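Local atomic coordinates of outer envelope protein 64, mitochondrial (Arabidopsis thaliana, PDB entry 6HPG), a protein that probably serves as a chaperone receptor for Hsp90-dependent protein targeting to mitochondria, the chain here being its tetratricopeptide-repeat domain. Residues Ala15-Gly19 against Lys20-Lys24; Gly1-Glu4 against Ala5-Val8; Pro105-Lys108 against Thr109-Val112. All blocks are in the same frame, centred on the assembly; numbering follows the deposited sequence.

Contact 1: residues Ala15-Gly19 against Lys20-Lys24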
loop_
_atom_site.group_PDB
_atom_site.type_symbol
_atom_site.label_atom_id
_atom_site.label_comp_id
_atom_site.label_asym_id
_atom_site.label_seq_id
_atom_site.Cartn_x
_atom_site.Cartn_y
_atom_site.Cartn_z
ATOM N N ALA A 15 11.881 -4.445 8.187
ATOM C CA ALA A 15 12.843 -3.850 9.101
ATOM C C ALA A 15 13.390 -2.538 8.524
ATOM O O ALA A 15 13.503 -1.554 9.256
ATOM C CB ALA A 15 13.970 -4.838 9.444
ATOM N N ALA A 16 13.702 -2.512 7.223
ATOM C CA ALA A 16 14.175 -1.294 6.592
ATOM C C ALA A 16 13.128 -0.189 6.673
ATOM O O ALA A 16 13.437 0.978 6.976
ATOM C CB ALA A 16 14.567 -1.560 5.136
ATOM N N TYR A 17 11.882 -0.567 6.389
ATOM C CA TYR A 17 10.782 0.359 6.442
ATOM C C TYR A 17 10.635 0.887 7.856
ATOM O O TYR A 17 10.484 2.091 8.018
ATOM C CB TYR A 17 9.461 -0.276 5.964
ATOM C CG TYR A 17 8.278 0.676 5.915
ATOM C CD1 TYR A 17 7.479 0.893 7.037
ATOM C CD2 TYR A 17 7.933 1.337 4.727
ATOM C CE1 TYR A 17 6.394 1.738 6.984
ATOM C CE2 TYR A 17 6.866 2.199 4.675
ATOM C CZ TYR A 17 6.091 2.401 5.802
ATOM O OH TYR A 17 5.017 3.273 5.731
ATOM N N LYS A 18 10.652 0.006 8.859
ATOM C CA LYS A 18 10.481 0.465 10.229
ATOM C C LYS A 18 11.602 1.420 10.676
ATOM O O LYS A 18 11.383 2.285 11.503
ATOM C CB LYS A 18 10.364 -0.720 11.193
ATOM C CG LYS A 18 9.054 -1.462 11.036
ATOM C CD LYS A 18 9.106 -2.800 11.735
ATOM C CE LYS A 18 8.001 -3.693 11.222
ATOM N NZ LYS A 18 7.995 -4.952 11.998
ATOM N N GLY A 19 12.797 1.253 10.139
ATOM C CA GLY A 19 13.901 2.194 10.402
ATOM C C GLY A 19 13.966 3.386 9.477
ATOM O O GLY A 19 14.988 4.043 9.415
ATOM N N LYS A 20 12.911 3.656 8.716
ATOM C CA LYS A 20 12.898 4.726 7.685
ATOM C C LYS A 20 13.913 4.607 6.539
ATOM O O LYS A 20 14.205 5.587 5.884
ATOM C CB LYS A 20 13.021 6.125 8.309
ATOM C CG LYS A 20 12.364 6.295 9.656
ATOM C CD LYS A 20 10.880 5.994 9.607
ATOM C CE LYS A 20 10.286 6.170 10.997
ATOM N NZ LYS A 20 9.031 5.395 11.144
ATOM N N GLN A 21 14.394 3.413 6.245
ATOM C CA GLN A 21 15.325 3.208 5.137
ATOM C C GLN A 21 14.489 2.893 3.890
ATOM O O GLN A 21 14.387 1.774 3.434
ATOM C CB GLN A 21 16.275 2.072 5.443
ATOM C CG GLN A 21 16.857 2.058 6.859
ATOM C CD GLN A 21 18.224 2.645 6.933
ATOM O OE1 GLN A 21 18.467 3.731 6.403
ATOM N NE2 GLN A 21 19.141 1.932 7.588
ATOM N N TRP A 22 13.902 3.924 3.326
ATOM C CA TRP A 22 12.816 3.725 2.365
ATOM C C TRP A 22 13.295 3.040 1.110
ATOM O O TRP A 22 12.574 2.180 0.611
ATOM C CB TRP A 22 12.174 5.040 1.968
ATOM C CG TRP A 22 11.717 5.883 3.093
ATOM C CD1 TRP A 22 12.017 7.181 3.275
ATOM C CD2 TRP A 22 10.882 5.496 4.193
ATOM N NE1 TRP A 22 11.426 7.657 4.420
ATOM C CE2 TRP A 22 10.728 6.644 5.016
ATOM C CE3 TRP A 22 10.259 4.304 4.574
ATOM C CZ2 TRP A 22 9.968 6.642 6.185
ATOM C CZ3 TRP A 22 9.507 4.292 5.768
ATOM C CH2 TRP A 22 9.366 5.473 6.548
ATOM N N ASN A 23 14.465 3.446 0.581
ATOM C CA ASN A 23 15.025 2.784 -0.625
ATOM C C ASN A 23 15.434 1.339 -0.393
ATOM O O ASN A 23 15.231 0.447 -1.263
ATOM C CB ASN A 23 16.241 3.517 -1.147
ATOM C CG ASN A 23 15.880 4.801 -1.774
ATOM O OD1 ASN A 23 15.274 4.818 -2.836
ATOM N ND2 ASN A 23 16.232 5.897 -1.124
ATOM N N LYS A 24 16.068 1.121 0.755
ATOM C CA LYS A 24 16.435 -0.232 1.162
ATOM C C LYS A 24 15.193 -1.098 1.211
ATOM O O LYS A 24 15.227 -2.232 0.747
ATOM C CB LYS A 24 17.171 -0.278 2.493
ATOM C CG LYS A 24 18.693 -0.138 2.337
ATOM C CD LYS A 24 19.390 0.546 3.513
ATOM C CE LYS A 24 20.300 1.680 3.032
ATOM N NZ LYS A 24 21.054 2.337 4.141
HETATM O O HOH W 1 8.237 3.429 9.519
#
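The Schellman motif that ends helix 2-18 joins Ala16 and Tyr17 to Lys20 and Gln21, at the turn between the two antiparallel helices of the first tetratricopeptide repeat. Gln21 N reaches back five residues to Ala16 O, 2.7 Å away. Inside that loop Lys20 N donates to Tyr17 O at 3.0 Å, standing above the carbonyl plane and not on a lone pair. Gly19 is the first residue to leave the helix, and Lys20, at the C-prime place with a positive phi of 61°, completes the turn away from it; Gln21 follows directly as the N-cap of helix 22-35.

The aromatic partner comes from the first turn of that new helix. Trp22 sets the edge of its six-membered ring against one face of Tyr17, an edge-to-face pair with centroids 4.9 Å apart and planes at 65°. Trp22 CZ3 does the touching, 3.5 Å from Tyr17 CD2, and the same carbon lies 3.3 Å from Tyr17 O. With CG anti to the backbone nitrogen (chi1 -176°), the Tyr17 ring is carried beside its own carbonyl, so that Trp22 CZ3 can lie close to both. Beyond this pair, the phenol ring packs on Ala48 and Tyr29, and its OH makes a weak hydrogen bond to the backbone of the bound peptide. Replacing Tyr17 by an alanine would probably leave the Trp22 edge without the face it rests on and the peptide without this hydroxyl. Tyr17 O has a further partner, a water that donates to it and accepts from Lys20 NZ at 2.7 Å.

Contact 2: residues Gly1-Glu4 against Ala5-Val8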
loop_
_atom_site.group_PDB
_atom_site.type_symbol
_atom_site.label_atom_id
_atom_site.label_comp_id
_atom_site.label_asym_id
_atom_site.label_seq_id
_atom_site.Cartn_x
_atom_site.Cartn_y
_atom_site.Cartn_z
ATOM N N GLY A 1 14.070 -22.577 -0.416
ATOM C CA GLY A 1 13.922 -22.232 -1.862
ATOM C C GLY A 1 13.605 -20.759 -1.995
ATOM O O GLY A 1 13.713 -19.993 -1.022
ATOM N N ASN A 2 13.194 -20.381 -3.197
ATOM C CA ASN A 2 12.884 -18.999 -3.487
ATOM C C ASN A 2 11.631 -18.497 -2.740
ATOM O O ASN A 2 11.597 -17.358 -2.225
ATOM C CB ASN A 2 12.797 -18.813 -4.985
ATOM C CG ASN A 2 14.152 -18.975 -5.661
ATOM O OD1 ASN A 2 15.203 -18.940 -5.019
ATOM N ND2 ASN A 2 14.130 -19.152 -6.948
ATOM N N MET A 3 10.636 -19.366 -2.636
ATOM C CA MET A 3 9.458 -19.118 -1.803
ATOM C C MET A 3 9.849 -18.687 -0.379
ATOM O O MET A 3 9.386 -17.624 0.105
ATOM C CB MET A 3 8.593 -20.387 -1.773
ATOM C CG MET A 3 7.271 -20.319 -1.081
ATOM S SD MET A 3 6.331 -18.904 -1.681
ATOM C CE MET A 3 6.319 -17.971 -0.181
ATOM N N GLU A 4 10.693 -19.474 0.279
ATOM C CA GLU A 4 11.178 -19.131 1.631
ATOM C C GLU A 4 12.033 -17.841 1.589
ATOM O O GLU A 4 11.859 -16.957 2.428
ATOM C CB GLU A 4 11.954 -20.283 2.303
ATOM C CG GLU A 4 12.545 -19.919 3.669
ATOM C CD GLU A 4 13.414 -21.004 4.342
ATOM O OE1 GLU A 4 13.652 -20.871 5.558
ATOM O OE2 GLU A 4 13.877 -21.964 3.687
ATOM N N ALA A 5 12.967 -17.750 0.639
ATOM C CA ALA A 5 13.790 -16.513 0.499
ATOM C C ALA A 5 12.911 -15.219 0.345
ATOM O O ALA A 5 13.143 -14.160 0.975
ATOM C CB ALA A 5 14.768 -16.673 -0.660
ATOM N N SER A 6 11.833 -15.361 -0.403
ATOM C CA SER A 6 10.917 -14.269 -0.639
ATOM C C SER A 6 10.406 -13.688 0.694
ATOM O O SER A 6 10.368 -12.478 0.848
ATOM C CB SER A 6 9.758 -14.699 -1.538
ATOM O OG SER A 6 8.666 -15.266 -0.826
ATOM N N GLU A 7 10.024 -14.551 1.635
ATOM C CA GLU A 7 9.481 -14.090 2.911
ATOM C C GLU A 7 10.603 -13.439 3.712
ATOM O O GLU A 7 10.395 -12.450 4.388
ATOM C CB GLU A 7 8.877 -15.241 3.714
ATOM C CG GLU A 7 8.564 -14.872 5.171
ATOM C CD GLU A 7 7.503 -13.791 5.319
ATOM O OE1 GLU A 7 7.353 -13.206 6.410
ATOM O OE2 GLU A 7 6.786 -13.521 4.350
ATOM N N VAL A 8 11.812 -13.974 3.593
ATOM C CA VAL A 8 12.982 -13.380 4.249
ATOM C C VAL A 8 13.228 -11.976 3.740
ATOM O O VAL A 8 13.366 -11.029 4.555
ATOM C CB VAL A 8 14.223 -14.316 4.166
ATOM C CG1 VAL A 8 15.519 -13.621 4.617
ATOM C CG2 VAL A 8 13.957 -15.562 5.022
#
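Met3 and Ser6 meet in a local, side-chain-to-backbone contact in the opening turns of helix 2-18, close to the chain start. Ser6 OG donates to Met3 O across 2.6 Å, three residues back, with the oxygen tilted 22° from the carbonyl plane. The torsion explains the reach: chi1 of 87° lodges OG between the backbone nitrogen and the carbonyl carbon, facing the preceding turn. Met3 O also receives a weak bond from Glu7 N at 3.5 Å, longer than the one from the serine. OG is bonded a second time, to Tyr42 OH, which ties this buried hydroxyl to another helix of the fold.

The Met3 side chain bends so that its methyl CE comes within 3.6 Å of Ser6 OG, lying beside the hydroxyl. Regular helix bonds accompany it, from Ala5 N to Gly1 O at 2.9 Å and from Ser6 N to Asn2 O at 2.7 Å. Ala5 and Ser6 pack against Leu35 of helix 22-35, and Glu7 forms a salt bridge with Lys10. A serine bonding back to a carbonyl of the previous turn is a familiar helical arrangement, found here where the first helix of the tetratricopeptide-repeat solenoid begins.

Contact 3: residues Pro105-Lys108 against Thr109-Val112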
loop_
_atom_site.group_PDB
_atom_site.type_symbol
_atom_site.label_atom_id
_atom_site.label_comp_id
_atom_site.label_asym_id
_atom_site.label_seq_id
_atom_site.Cartn_x
_atom_site.Cartn_y
_atom_site.Cartn_z
ATOM N N PRO A 105 -15.301 -1.924 7.698
ATOM C CA PRO A 105 -16.186 -0.842 8.105
ATOM C C PRO A 105 -15.628 0.109 9.132
ATOM O O PRO A 105 -15.971 1.279 9.099
ATOM C CB PRO A 105 -17.391 -1.593 8.671
ATOM C CG PRO A 105 -17.480 -2.790 7.826
ATOM C CD PRO A 105 -16.047 -3.200 7.587
ATOM N N GLN A 106 -14.804 -0.376 10.061
ATOM C CA GLN A 106 -14.368 0.455 11.186
ATOM C C GLN A 106 -13.109 1.268 10.862
ATOM O O GLN A 106 -12.592 1.959 11.746
ATOM C CB GLN A 106 -14.118 -0.416 12.433
ATOM C CG GLN A 106 -15.320 -1.226 12.884
ATOM C CD GLN A 106 -16.353 -0.376 13.588
ATOM O OE1 GLN A 106 -17.455 -0.177 13.077
ATOM N NE2 GLN A 106 -15.993 0.157 14.757
ATOM N N ASN A 107 -12.625 1.210 9.617
ATOM C CA ASN A 107 -11.287 1.680 9.321
ATOM C C ASN A 107 -11.194 3.157 9.557
ATOM O O ASN A 107 -11.876 3.945 8.912
ATOM C CB ASN A 107 -10.895 1.358 7.886
ATOM C CG ASN A 107 -9.454 1.689 7.613
ATOM O OD1 ASN A 107 -9.128 2.800 7.197
ATOM N ND2 ASN A 107 -8.583 0.748 7.875
ATOM N N LYS A 108 -10.336 3.547 10.485
ATOM C CA LYS A 108 -10.273 4.934 10.904
ATOM C C LYS A 108 -9.666 5.824 9.811
ATOM O O LYS A 108 -10.057 6.975 9.689
ATOM C CB LYS A 108 -9.523 5.081 12.237
ATOM C CG LYS A 108 -10.336 5.749 13.354
ATOM C CD LYS A 108 -10.547 7.260 13.152
ATOM C CE LYS A 108 -12.003 7.631 12.868
ATOM N NZ LYS A 108 -12.135 9.002 12.290
ATOM N N THR A 109 -8.768 5.279 8.987
ATOM C CA THR A 109 -8.013 6.085 8.062
ATOM C C THR A 109 -8.846 6.475 6.928
ATOM O O THR A 109 -8.746 7.604 6.463
ATOM C CB THR A 109 -6.783 5.337 7.544
ATOM O OG1 THR A 109 -5.803 5.382 8.582
ATOM C CG2 THR A 109 -6.180 5.939 6.242
ATOM N N ALA A 110 -9.636 5.529 6.426
ATOM C CA ALA A 110 -10.629 5.832 5.399
ATOM C C ALA A 110 -11.696 6.858 5.851
ATOM O O ALA A 110 -12.061 7.716 5.076
ATOM C CB ALA A 110 -11.280 4.545 4.921
ATOM N N LYS A 111 -12.194 6.765 7.079
ATOM C CA LYS A 111 -13.203 7.736 7.584
ATOM C C LYS A 111 -12.664 9.160 7.725
ATOM O O LYS A 111 -13.339 10.098 7.340
ATOM C CB LYS A 111 -13.815 7.270 8.905
ATOM C CG LYS A 111 -14.699 6.060 8.710
ATOM C CD LYS A 111 -15.563 5.709 9.917
ATOM C CE LYS A 111 -14.968 4.597 10.762
ATOM N NZ LYS A 111 -16.034 3.945 11.570
ATOM N N VAL A 112 -11.451 9.314 8.260
ATOM C CA VAL A 112 -10.777 10.620 8.324
ATOM C C VAL A 112 -10.623 11.149 6.907
ATOM O O VAL A 112 -10.965 12.301 6.649
ATOM C CB VAL A 112 -9.394 10.553 9.068
ATOM C CG1 VAL A 112 -8.561 11.824 8.890
ATOM C CG2 VAL A 112 -9.581 10.286 10.552
HETATM O O HOH W 2 -17.781 1.907 11.560
#
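Asn107 caps the N-terminus of helix 108-118, the helix that follows the third tetratricopeptide repeat, and its OD1 accepts from the amides of Thr109 and Ala110 in the first turn. Ala110 N gives the strong, nearly straight bond, 2.9 Å long, at 170° and in the carbonyl plane of the amide; Thr109 N adds a weak one to the same oxygen. CG lies anti to the backbone nitrogen (chi1 -173°), which brings OD1 to these two N-H groups. The other end of the amide, ND2, bonds to Glu104 OE1 and more weakly to the backbone of the bound peptide, so the cap is fixed in its rotation from both ends.

Lys111 can be followed back along the approach to the cap. Its CB lies 3.8 Å from Asn107 O, the acceptor of a weak backbone bond from Lys111 N, and CG comes closer to that oxygen, at 3.5 Å. The chain then bends at chi3 (-99°), and Lys111 CE settles 3.7 Å from Gln106 O. At the tip, Lys111 NZ donates a hydrogen bond to a water 2.7 Å away. That water donates in turn to Pro105 O and, at 2.6 Å, to Gln106 OE1, so the ammonium group is linked through one solvent molecule to two oxygens of the preceding loop. Ala110 and Lys111 also pack on Leu101 of helix 90-103.

Lys108 and Val112 lie one turn apart on the helix, joined by a bond from Val112 N to Lys108 O; their side chains cross at about a right angle, with Lys108 NZ 3.3 Å from Val112 CG2.

The three contacts show how a helical-repeat domain is punctuated: contact 2 lies near the start of helix 2-18, contact 1 ends the same helix, and contact 3 starts helix 108-118 far along the chain. Contacts 1 and 2 have centres about 19 Å apart, with nearest atoms about 8 Å apart. Contact 3 stands about 26 Å from contact 1 and about 33 Å from contact 2, centre to centre, the latter pair on opposite sides of the chain's centre. None touches another directly. The bound peptide relates two of them, for Tyr17 in contact 1 and Asn107 and Thr109 in contact 3 all reach it.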